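Local coordinates for nuclear movement protein (Encephalitozoon cuniculi, PDB 2O30) that probably binds unfolded proteins as a cytoplasmic p23/NudC-like chaperone of the CS-domain family, though its function has not been established, at residues I31-V36 against V72-T77. The protein carries 1 engineered substitution. Sequence-based numbering, arbitrary orientation.
Engineered in segment 31-36: Met35 (natural residue Ile).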
ATOM      1  N   ILE A  31      -8.781  -6.069   2.318  1.00 31.63           N
ATOM      2  CA  ILE A  31      -7.589  -6.622   1.667  1.00 29.90           C
ATOM      3  C   ILE A  31      -6.772  -5.500   1.052  1.00 28.53           C
ATOM      4  O   ILE A  31      -7.227  -4.816   0.136  1.00 28.64           O
ATOM      5  CB  ILE A  31      -7.942  -7.698   0.615  1.00 30.44           C
ATOM      6  CG1 ILE A  31      -8.567  -8.898   1.325  1.00 31.46           C
ATOM      7  CG2 ILE A  31      -6.687  -8.116  -0.178  1.00 29.47           C
ATOM      8  CD1 ILE A  31      -9.539  -9.669   0.493  1.00 34.33           C
ATOM      9  N   LYS A  32      -5.567  -5.308   1.575  1.00 26.18           N
ATOM     10  CA  LYS A  32      -4.696  -4.250   1.091  1.00 26.10           C
ATOM     11  C   LYS A  32      -3.406  -4.872   0.578  1.00 25.41           C
ATOM     12  O   LYS A  32      -2.711  -5.530   1.327  1.00 25.99           O
ATOM     13  CB  LYS A  32      -4.412  -3.260   2.216  1.00 25.84           C
ATOM     14  CG  LYS A  32      -5.648  -2.431   2.622  1.00 26.01           C
ATOM     15  CD  LYS A  32      -5.278  -1.423   3.726  1.00 27.84           C
ATOM     16  CE  LYS A  32      -6.424  -0.432   4.025  1.00 29.77           C
ATOM     17  NZ  LYS A  32      -7.538  -0.501   3.029  1.00 34.09           N
ATOM     18  N   ILE A  33      -3.103  -4.659  -0.700  1.00 25.34           N
ATOM     19  CA  ILE A  33      -1.907  -5.250  -1.332  1.00 25.74           C
ATOM     20  C   ILE A  33      -1.156  -4.147  -2.084  1.00 25.61           C
ATOM     21  O   ILE A  33      -1.750  -3.419  -2.889  1.00 25.68           O
ATOM     22  CB  ILE A  33      -2.285  -6.402  -2.297  1.00 25.86           C
ATOM     23  CG1 ILE A  33      -3.036  -7.491  -1.529  1.00 26.01           C
ATOM     24  CG2 ILE A  33      -1.028  -6.987  -2.966  1.00 25.82           C
ATOM     25  CD1 ILE A  33      -3.711  -8.569  -2.394  1.00 27.29           C
ATOM     26  N   ARG A  34       0.133  -4.009  -1.790  1.00 24.70           N
ATOM     27  CA  ARG A  34       1.005  -3.051  -2.486  1.00 24.94           C
ATOM     28  C   ARG A  34       2.343  -3.722  -2.804  1.00 25.11           C
ATOM     29  O   ARG A  34       2.940  -4.329  -1.926  1.00 24.28           O
ATOM     30  CB  ARG A  34       1.283  -1.837  -1.602  1.00 24.69           C
ATOM     31  CG  ARG A  34       2.228  -0.799  -2.225  1.00 25.88           C
ATOM     32  CD  ARG A  34       2.432   0.436  -1.337  1.00 25.55           C
ATOM     33  NE  ARG A  34       3.187   0.167  -0.113  1.00 26.57           N
ATOM     34  CZ  ARG A  34       2.713   0.301   1.126  1.00 25.93           C
ATOM     35  NH1 ARG A  34       1.477   0.715   1.341  1.00 25.02           N
ATOM     36  NH2 ARG A  34       3.489   0.032   2.167  1.00 28.58           N
HETATM   37  N   MSE A  35       2.811  -3.576  -4.043  1.00 25.24           N
HETATM   38  CA  MSE A  35       4.172  -3.923  -4.380  1.00 26.94           C
HETATM   39  C   MSE A  35       4.812  -2.689  -5.007  1.00 26.64           C
HETATM   40  O   MSE A  35       4.209  -2.066  -5.883  1.00 27.20           O
HETATM   41  CB  MSE A  35       4.209  -5.098  -5.364  1.00 26.62           C
HETATM   42  CG  MSE A  35       3.774  -6.442  -4.802  1.00 28.70           C
HETATM   43 SE   MSE A  35       4.282  -7.791  -5.932  1.00 29.88          SE
HETATM   44  CE  MSE A  35       6.016  -7.464  -5.817  1.00 32.45           C
ATOM     45  N   VAL A  36       6.010  -2.346  -4.542  1.00 26.49           N
ATOM     46  CA  VAL A  36       6.840  -1.305  -5.144  1.00 27.47           C
ATOM     47  C   VAL A  36       8.243  -1.890  -5.271  1.00 27.07           C
ATOM     48  O   VAL A  36       8.875  -2.239  -4.260  1.00 26.35           O
ATOM     49  CB  VAL A  36       6.903  -0.014  -4.283  1.00 27.45           C
ATOM     50  CG1 VAL A  36       7.742   1.064  -4.989  1.00 28.90           C
ATOM     51  CG2 VAL A  36       5.503   0.509  -4.016  1.00 28.36           C
ATOM     52  N   VAL A  72      -7.824 -15.898  -0.658  1.00 21.28           N
ATOM     53  CA  VAL A  72      -7.373 -14.869  -1.589  1.00 20.41           C
ATOM     54  C   VAL A  72      -6.243 -15.473  -2.405  1.00 21.04           C
ATOM     55  O   VAL A  72      -5.316 -16.055  -1.837  1.00 19.89           O
ATOM     56  CB  VAL A  72      -6.870 -13.614  -0.854  1.00 20.47           C
ATOM     57  CG1 VAL A  72      -6.423 -12.551  -1.870  1.00 20.77           C
ATOM     58  CG2 VAL A  72      -7.990 -13.008   0.030  1.00 21.86           C
ATOM     59  N   ASP A  73      -6.331 -15.336  -3.724  1.00 21.07           N
ATOM     60  CA  ASP A  73      -5.254 -15.802  -4.609  1.00 22.29           C
ATOM     61  C   ASP A  73      -4.601 -14.583  -5.270  1.00 21.52           C
ATOM     62  O   ASP A  73      -5.278 -13.784  -5.900  1.00 20.58           O
ATOM     63  CB  ASP A  73      -5.825 -16.771  -5.634  1.00 23.67           C
ATOM     64  CG  ASP A  73      -6.181 -18.120  -5.029  1.00 28.42           C
ATOM     65  OD1 ASP A  73      -5.262 -18.824  -4.576  1.00 32.72           O
ATOM     66  OD2 ASP A  73      -7.370 -18.497  -5.028  1.00 33.50           O
ATOM     67  N   VAL A  74      -3.292 -14.432  -5.082  1.00 20.53           N
ATOM     68  CA  VAL A  74      -2.527 -13.300  -5.633  1.00 20.08           C
ATOM     69  C   VAL A  74      -1.559 -13.887  -6.663  1.00 20.24           C
ATOM     70  O   VAL A  74      -0.985 -14.959  -6.438  1.00 19.81           O
ATOM     71  CB  VAL A  74      -1.749 -12.602  -4.512  1.00 19.94           C
ATOM     72  CG1 VAL A  74      -1.018 -11.381  -5.021  1.00 20.31           C
ATOM     73  CG2 VAL A  74      -2.699 -12.208  -3.339  1.00 19.98           C
ATOM     74  N   ASN A  75      -1.420 -13.215  -7.804  1.00 19.91           N
ATOM     75  CA  ASN A  75      -0.538 -13.695  -8.876  1.00 21.40           C
ATOM     76  C   ASN A  75       0.273 -12.494  -9.371  1.00 20.37           C
ATOM     77  O   ASN A  75      -0.252 -11.387  -9.469  1.00 19.46           O
ATOM     78  CB  ASN A  75      -1.422 -14.256  -9.989  1.00 22.70           C
ATOM     79  CG  ASN A  75      -0.661 -14.603 -11.230  1.00 27.85           C
ATOM     80  OD1 ASN A  75      -0.580 -13.791 -12.167  1.00 32.32           O
ATOM     81  ND2 ASN A  75      -0.094 -15.812 -11.266  1.00 30.72           N
ATOM     82  N   VAL A  76       1.562 -12.705  -9.659  1.00 19.28           N
ATOM     83  CA  VAL A  76       2.383 -11.664 -10.281  1.00 19.99           C
ATOM     84  C   VAL A  76       3.403 -12.369 -11.171  1.00 20.66           C
ATOM     85  O   VAL A  76       3.852 -13.483 -10.848  1.00 20.29           O
ATOM     86  CB  VAL A  76       3.079 -10.707  -9.248  1.00 18.75           C
ATOM     87  CG1 VAL A  76       4.108 -11.417  -8.376  1.00 20.72           C
ATOM     88  CG2 VAL A  76       3.748  -9.512  -9.953  1.00 20.39           C
ATOM     89  N   THR A  77       3.741 -11.724 -12.292  1.00 20.89           N
ATOM     90  CA  THR A  77       4.639 -12.349 -13.278  1.00 22.65           C
ATOM     91  C   THR A  77       6.093 -12.042 -12.910  1.00 22.77           C
ATOM     92  O   THR A  77       6.412 -10.924 -12.544  1.00 23.08           O
ATOM     93  CB  THR A  77       4.311 -11.820 -14.694  1.00 23.00           C
ATOM     94  OG1 THR A  77       2.968 -12.185 -15.045  1.00 24.50           O
ATOM     95  CG2 THR A  77       5.277 -12.388 -15.740  1.00 24.05           C
TER
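Ile31, Ile33 and the engineered Met35 face Val72, Val74 and Val76 across the core of the beta-sandwich of this CS domain, where strand 31-36, the outermost strand, within this chain, of a three-stranded sheet, lies over residues 72-77 of strand 71-78 in the other sheet. The two strands run nearly parallel, with 14° between their directions and axes 10.8 Å apart, a spacing filled by side chains.

All contact is apolar, and alternate residues supply it in matched steps. Ile31 and Val72 meet end-on through their methyls, CD1 of Ile31 lying 3.7 Å from CG2 of Val72. One step on, Ile33 meets Val74 in the same fashion, CD1 of Ile33 to CG2 of Val74, 3.9 Å. In both isoleucines CG1 stands anti to the carbonyl carbon (chi1 -65° in Ile31, -59° in Ile33) and an extended chi2 carries CD1 on toward the valine. Trp65 and Ile67 of strand 63-68 pack against Ile31, and Phe20 of strand 15-21 against Val72 and Val74, continuing the core.

The intervening side chains turn outward from both sheets. Arg34 makes cation-pi contacts with Trp64 and Trp65 of the second subunit, while the ND2 of Asn75 is hydrogen-bonded to Asn17 and Glu15.

At the far end the row closes more loosely: the selenium of Met35, present as selenomethionine, sits 4.4 Å from CG1 of Val76.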